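Local coordinates for protein D-mannonate dehydratase (Streptococcus suis, PDB 3BDK) that probably catalyses the dehydration of D-mannonate to 2-dehydro-3-deoxy-D-gluconate, and binds manganese, at residues A[49-54]-A[59-64]; A[84-89]-A[107-112]. One frame throughout, in Å; residues are numbered along the deposited sequence.

How the contacts relate
Both contacts are buried, their centres about 8 Å apart, and both lie where chain leaves adjacent parallel strands of the xylose isomerase-like TIM barrel. Contact 1 folds the loop after strand 47-50 onto the run leading into helix 63-74; contact 2 sets the loop after strand 79-84 against helix 99-114. The backbone joins them through a probable hydrogen bond between Thr50 O and Glu84 N, and a probable bond, doubtfully short, links Asn112 ND2 to Trp61 O. Their chemistry differs: contact 1 is built round an indole, with Val52 over one face and Ala51 at the edge, whereas contact 2 is a smaller touch of an isoleucine on a serine methylene and a second isoleucine; its loop segment begins with Glu84 of the ligand pocket.

Contact 1: residues A[49-54]-A[59-64]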
loop_
_atom_site.group_PDB
_atom_site.type_symbol
_atom_site.label_atom_id
_atom_site.label_comp_id
_atom_site.label_asym_id
_atom_site.label_seq_id
_atom_site.Cartn_x
_atom_site.Cartn_y
_atom_site.Cartn_z
ATOM N N VAL A 49 6.411 -5.973 -16.216
ATOM C CA VAL A 49 5.834 -5.359 -17.405
ATOM C C VAL A 49 6.928 -4.502 -18.038
ATOM O O VAL A 49 7.401 -3.535 -17.441
ATOM C CB VAL A 49 4.606 -4.478 -17.055
ATOM C CG1 VAL A 49 4.304 -3.489 -18.170
ATOM C CG2 VAL A 49 3.389 -5.326 -16.763
ATOM N N THR A 50 7.347 -4.863 -19.242
ATOM C CA THR A 50 8.476 -4.191 -19.872
ATOM C C THR A 50 8.428 -4.298 -21.396
ATOM O O THR A 50 7.522 -4.909 -21.962
ATOM C CB THR A 50 9.830 -4.748 -19.339
ATOM O OG1 THR A 50 10.928 -4.015 -19.915
ATOM C CG2 THR A 50 9.963 -6.231 -19.651
ATOM N N ALA A 51 9.419 -3.693 -22.039
ATOM C CA ALA A 51 9.538 -3.709 -23.476
ATOM C C ALA A 51 11.019 -3.689 -23.832
ATOM O O ALA A 51 11.870 -3.534 -22.948
ATOM C CB ALA A 51 8.828 -2.501 -24.066
ATOM N N VAL A 52 11.305 -3.842 -25.126
ATOM C CA VAL A 52 12.656 -3.800 -25.682
ATOM C C VAL A 52 13.016 -2.351 -26.043
ATOM O O VAL A 52 12.188 -1.613 -26.571
ATOM C CB VAL A 52 12.760 -4.753 -26.919
ATOM C CG1 VAL A 52 14.073 -4.581 -27.653
ATOM C CG2 VAL A 52 12.600 -6.206 -26.491
ATOM N N TYR A 53 14.248 -1.941 -25.766
ATOM C CA TYR A 53 14.601 -0.528 -25.919
ATOM C C TYR A 53 15.733 -0.171 -26.894
ATOM O O TYR A 53 16.078 1.003 -27.051
ATOM C CB TYR A 53 14.826 0.094 -24.537
ATOM C CG TYR A 53 13.512 0.387 -23.842
ATOM C CD1 TYR A 53 12.679 1.419 -24.302
ATOM C CD2 TYR A 53 13.084 -0.373 -22.749
ATOM C CE1 TYR A 53 11.460 1.692 -23.691
ATOM C CE2 TYR A 53 11.852 -0.105 -22.122
ATOM C CZ TYR A 53 11.053 0.929 -22.604
ATOM O OH TYR A 53 9.844 1.215 -22.018
ATOM N N ASP A 54 16.266 -1.179 -27.577
ATOM C CA ASP A 54 17.418 -1.006 -28.475
ATOM C C ASP A 54 17.103 -1.239 -29.969
ATOM O O ASP A 54 18.018 -1.406 -30.793
ATOM C CB ASP A 54 18.602 -1.890 -28.010
ATOM C CG ASP A 54 18.184 -3.332 -27.682
ATOM O OD1 ASP A 54 16.995 -3.589 -27.372
ATOM O OD2 ASP A 54 19.057 -4.221 -27.718
ATOM N N GLN A 59 11.125 -0.984 -36.887
ATOM C CA GLN A 59 11.850 -2.220 -37.202
ATOM C C GLN A 59 11.499 -3.391 -36.287
ATOM O O GLN A 59 11.018 -3.195 -35.176
ATOM C CB GLN A 59 13.355 -1.953 -37.218
ATOM C CG GLN A 59 13.834 -1.242 -38.491
ATOM C CD GLN A 59 14.900 -0.169 -38.229
ATOM O OE1 GLN A 59 15.803 -0.351 -37.406
ATOM N NE2 GLN A 59 14.796 0.952 -38.937
ATOM N N ALA A 60 11.736 -4.604 -36.778
ATOM C CA ALA A 60 11.281 -5.837 -36.135
ATOM C C ALA A 60 11.914 -6.106 -34.773
ATOM O O ALA A 60 13.044 -5.709 -34.517
ATOM C CB ALA A 60 11.514 -7.017 -37.060
ATOM N N TRP A 61 11.173 -6.792 -33.908
ATOM C CA TRP A 61 11.654 -7.148 -32.571
ATOM C C TRP A 61 12.207 -8.583 -32.558
ATOM O O TRP A 61 11.437 -9.540 -32.649
ATOM C CB TRP A 61 10.526 -6.990 -31.539
ATOM C CG TRP A 61 10.318 -5.576 -31.021
ATOM C CD1 TRP A 61 10.557 -4.402 -31.690
ATOM C CD2 TRP A 61 9.801 -5.204 -29.737
ATOM N NE1 TRP A 61 10.241 -3.324 -30.892
ATOM C CE2 TRP A 61 9.774 -3.786 -29.690
ATOM C CE3 TRP A 61 9.364 -5.927 -28.615
ATOM C CZ2 TRP A 61 9.329 -3.080 -28.565
ATOM C CZ3 TRP A 61 8.923 -5.224 -27.495
ATOM C CH2 TRP A 61 8.908 -3.815 -27.480
ATOM N N PRO A 62 13.546 -8.728 -32.448
ATOM C CA PRO A 62 14.205 -10.037 -32.478
ATOM C C PRO A 62 13.974 -10.817 -31.194
ATOM O O PRO A 62 13.943 -10.223 -30.115
ATOM C CB PRO A 62 15.698 -9.681 -32.591
ATOM C CG PRO A 62 15.762 -8.207 -32.866
ATOM C CD PRO A 62 14.524 -7.636 -32.279
ATOM N N LEU A 63 13.832 -12.135 -31.308
ATOM C CA LEU A 63 13.692 -13.001 -30.133
ATOM C C LEU A 63 14.863 -12.836 -29.139
ATOM O O LEU A 63 14.648 -12.784 -27.925
ATOM C CB LEU A 63 13.547 -14.466 -30.551
ATOM C CG LEU A 63 12.423 -15.297 -29.923
ATOM C CD1 LEU A 63 12.766 -16.783 -29.966
ATOM C CD2 LEU A 63 12.095 -14.885 -28.505
ATOM N N GLU A 64 16.083 -12.738 -29.673
ATOM C CA GLU A 64 17.311 -12.465 -28.894
ATOM C C GLU A 64 17.172 -11.328 -27.862
ATOM O O GLU A 64 17.787 -11.368 -26.790
ATOM C CB GLU A 64 18.492 -12.165 -29.848
ATOM C CG GLU A 64 19.344 -13.374 -30.291
ATOM C CD GLU A 64 18.541 -14.671 -30.449
ATOM O OE1 GLU A 64 18.074 -15.209 -29.415
ATOM O OE2 GLU A 64 18.391 -15.157 -31.599
#
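Val52 lies over the face of the Trp61 indole, and this CH-pi contact dominates the pairing. Its CB stands 3.8 Å from the centroid of the six-membered ring, only 6° off the normal, so the C-H group meets the pi cloud almost squarely. CG2 extends over the same face to 3.9 Å from Trp61 CE3; it sits there because it is anti to the carbonyl carbon of Val52, with CG1 anti to the backbone N (chi1 171°). Backbone atoms join the layer too: Val52 N overhangs the outer rim of the benzo ring, 3.4 Å from Trp61 CH2.

Apolar edge packing completes the contact. The methyl CB of Ala51 approaches close to the ring plane, 3.7 Å from Trp61 CH2, so the indole is touched at its far end as well as over its face.

Ala51 and Val52 belong to the beta-alpha loop of a beta-alpha-beta unit formed by strand 47-50, helix 63-74 and strand 79-84. Trp61 also touches Ile83 of that second strand and Ile86 beyond it, while Val52 reaches Asn65 and Ile66 on helix 63-74.

Contact 2: residues A[84-89]-A[107-112]; sequences ESIPVH and KTSIRN
Ile86 packs onto Ser109 and Ile110 where a loop at the end of a barrel strand lies against helix 99-114, an outer helix of the TIM barrel. The loop starts at Glu84, a member of the D-mannose pocket. Two residues on, Ile86 turns its CB toward the helix, and its branches share the work. CG1 is anti to the carbonyl carbon (chi1 -46°) and the chain beyond it is extended, with chi2 at 171°, which sends CD1 out to 3.7 Å from Ser109 CB. The other branch, CG2, lies 4.1 Å from the same carbon. CD1 also meets Ile110 CD1, methyl to methyl and more loosely, at 4.4 Å. Ile86 also packs against Val121 of strand 120-123; its carbonyl oxygen accepts a hydrogen bond from Tyr106 OH of helix 99-114. At the end of the loop, His89 is the N-cap of helix 90-93, its ND1 hydrogen-bonded to Asp91 N. Ser109 offers mainly its methylene to the isoleucine; its OG hydrogen-bonds Asn105 O one turn back along the helix and makes a weak hydrogen bond with Trp61 N.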
loop_
_atom_site.group_PDB
_atom_site.type_symbol
_atom_site.label_atom_id
_atom_site.label_comp_id
_atom_site.label_asym_id
_atom_site.label_seq_id
_atom_site.Cartn_x
_atom_site.Cartn_y
_atom_site.Cartn_z
ATOM N N GLU A 84 4.618 -3.817 -22.155
ATOM C CA GLU A 84 4.104 -2.475 -22.262
ATOM C C GLU A 84 4.739 -1.822 -23.443
ATOM O O GLU A 84 5.783 -1.158 -23.354
ATOM C CB GLU A 84 4.304 -1.627 -21.023
ATOM C CG GLU A 84 3.502 -0.333 -21.105
ATOM C CD GLU A 84 2.156 -0.396 -20.395
ATOM O OE1 GLU A 84 1.810 -1.449 -19.820
ATOM O OE2 GLU A 84 1.448 0.631 -20.383
ATOM N N SER A 85 4.081 -2.079 -24.563
ATOM C CA SER A 85 4.183 -1.290 -25.757
ATOM C C SER A 85 5.235 -1.804 -26.713
ATOM O O SER A 85 6.436 -1.686 -26.475
ATOM C CB SER A 85 4.374 0.198 -25.439
ATOM O OG SER A 85 3.756 1.002 -26.422
ATOM N N ILE A 86 4.733 -2.434 -27.771
ATOM C CA ILE A 86 5.331 -2.327 -29.088
ATOM C C ILE A 86 4.651 -1.107 -29.747
ATOM O O ILE A 86 3.467 -1.158 -30.092
ATOM C CB ILE A 86 5.097 -3.588 -29.941
ATOM C CG1 ILE A 86 5.377 -4.861 -29.134
ATOM C CG2 ILE A 86 5.954 -3.531 -31.202
ATOM C CD1 ILE A 86 4.965 -6.148 -29.847
ATOM N N PRO A 87 5.387 0.008 -29.868
ATOM C CA PRO A 87 4.885 1.256 -30.458
ATOM C C PRO A 87 4.639 1.241 -31.971
ATOM O O PRO A 87 5.574 1.119 -32.763
ATOM C CB PRO A 87 5.981 2.278 -30.114
ATOM C CG PRO A 87 7.230 1.458 -29.963
ATOM C CD PRO A 87 6.775 0.141 -29.381
ATOM N N VAL A 88 3.373 1.388 -32.349
ATOM C CA VAL A 88 2.964 1.667 -33.721
ATOM C C VAL A 88 3.644 2.937 -34.266
ATOM O O VAL A 88 3.647 3.976 -33.588
ATOM C CB VAL A 88 1.458 1.843 -33.755
ATOM C CG1 VAL A 88 0.995 1.954 -35.151
ATOM C CG2 VAL A 88 0.786 0.663 -33.072
ATOM N N HIS A 89 4.237 2.834 -35.465
ATOM C CA HIS A 89 4.964 3.939 -36.124
ATOM C C HIS A 89 3.993 5.050 -36.555
ATOM O O HIS A 89 2.835 4.777 -36.892
ATOM C CB HIS A 89 5.769 3.415 -37.355
ATOM C CG HIS A 89 6.798 4.384 -37.879
ATOM N ND1 HIS A 89 6.478 5.463 -38.679
ATOM C CD2 HIS A 89 8.142 4.444 -37.699
ATOM C CE1 HIS A 89 7.574 6.151 -38.957
ATOM N NE2 HIS A 89 8.599 5.553 -38.373
ATOM N N LYS A 107 4.377 -7.300 -37.412
ATOM C CA LYS A 107 3.894 -8.684 -37.504
ATOM C C LYS A 107 4.783 -9.650 -36.701
ATOM O O LYS A 107 4.291 -10.390 -35.850
ATOM C CB LYS A 107 3.833 -9.155 -38.967
ATOM C CG LYS A 107 2.875 -8.400 -39.902
ATOM C CD LYS A 107 1.594 -9.191 -40.273
ATOM C CE LYS A 107 1.802 -10.245 -41.380
ATOM N NZ LYS A 107 2.265 -9.722 -42.695
ATOM N N THR A 108 6.087 -9.641 -36.961
ATOM C CA THR A 108 6.987 -10.595 -36.297
ATOM C C THR A 108 7.170 -10.339 -34.794
ATOM O O THR A 108 7.296 -11.283 -34.002
ATOM C CB THR A 108 8.366 -10.702 -36.989
ATOM O OG1 THR A 108 8.791 -9.408 -37.433
ATOM C CG2 THR A 108 8.295 -11.664 -38.177
ATOM N N SER A 109 7.185 -9.067 -34.405
ATOM C CA SER A 109 7.157 -8.708 -32.990
ATOM C C SER A 109 6.093 -9.517 -32.268
ATOM O O SER A 109 6.348 -10.062 -31.188
ATOM C CB SER A 109 6.891 -7.227 -32.809
ATOM O OG SER A 109 7.965 -6.478 -33.332
ATOM N N ILE A 110 4.915 -9.628 -32.879
ATOM C CA ILE A 110 3.824 -10.359 -32.254
ATOM C C ILE A 110 4.192 -11.826 -32.165
ATOM O O ILE A 110 3.844 -12.484 -31.190
ATOM C CB ILE A 110 2.472 -10.252 -33.012
ATOM C CG1 ILE A 110 2.244 -8.864 -33.633
ATOM C CG2 ILE A 110 1.324 -10.681 -32.099
ATOM C CD1 ILE A 110 1.970 -7.746 -32.655
ATOM N N ARG A 111 4.878 -12.338 -33.187
ATOM C CA ARG A 111 5.219 -13.764 -33.236
ATOM C C ARG A 111 6.379 -14.098 -32.286
ATOM O O ARG A 111 6.250 -14.978 -31.438
ATOM C CB ARG A 111 5.495 -14.233 -34.678
ATOM C CG ARG A 111 4.238 -14.693 -35.464
ATOM C CD ARG A 111 4.584 -15.171 -36.911
ATOM N NE ARG A 111 5.223 -14.116 -37.707
ATOM C CZ ARG A 111 4.631 -13.451 -38.697
ATOM N NH1 ARG A 111 5.304 -12.500 -39.341
ATOM N NH2 ARG A 111 3.376 -13.738 -39.051
ATOM N N ASN A 112 7.488 -13.375 -32.423
ATOM C CA ASN A 112 8.590 -13.437 -31.465
ATOM C C ASN A 112 8.165 -13.368 -29.977
ATOM O O ASN A 112 8.711 -14.089 -29.131
ATOM C CB ASN A 112 9.620 -12.353 -31.798
ATOM C CG ASN A 112 10.480 -12.725 -32.989
ATOM O OD1 ASN A 112 10.464 -13.871 -33.427
ATOM N ND2 ASN A 112 11.230 -11.771 -33.516
#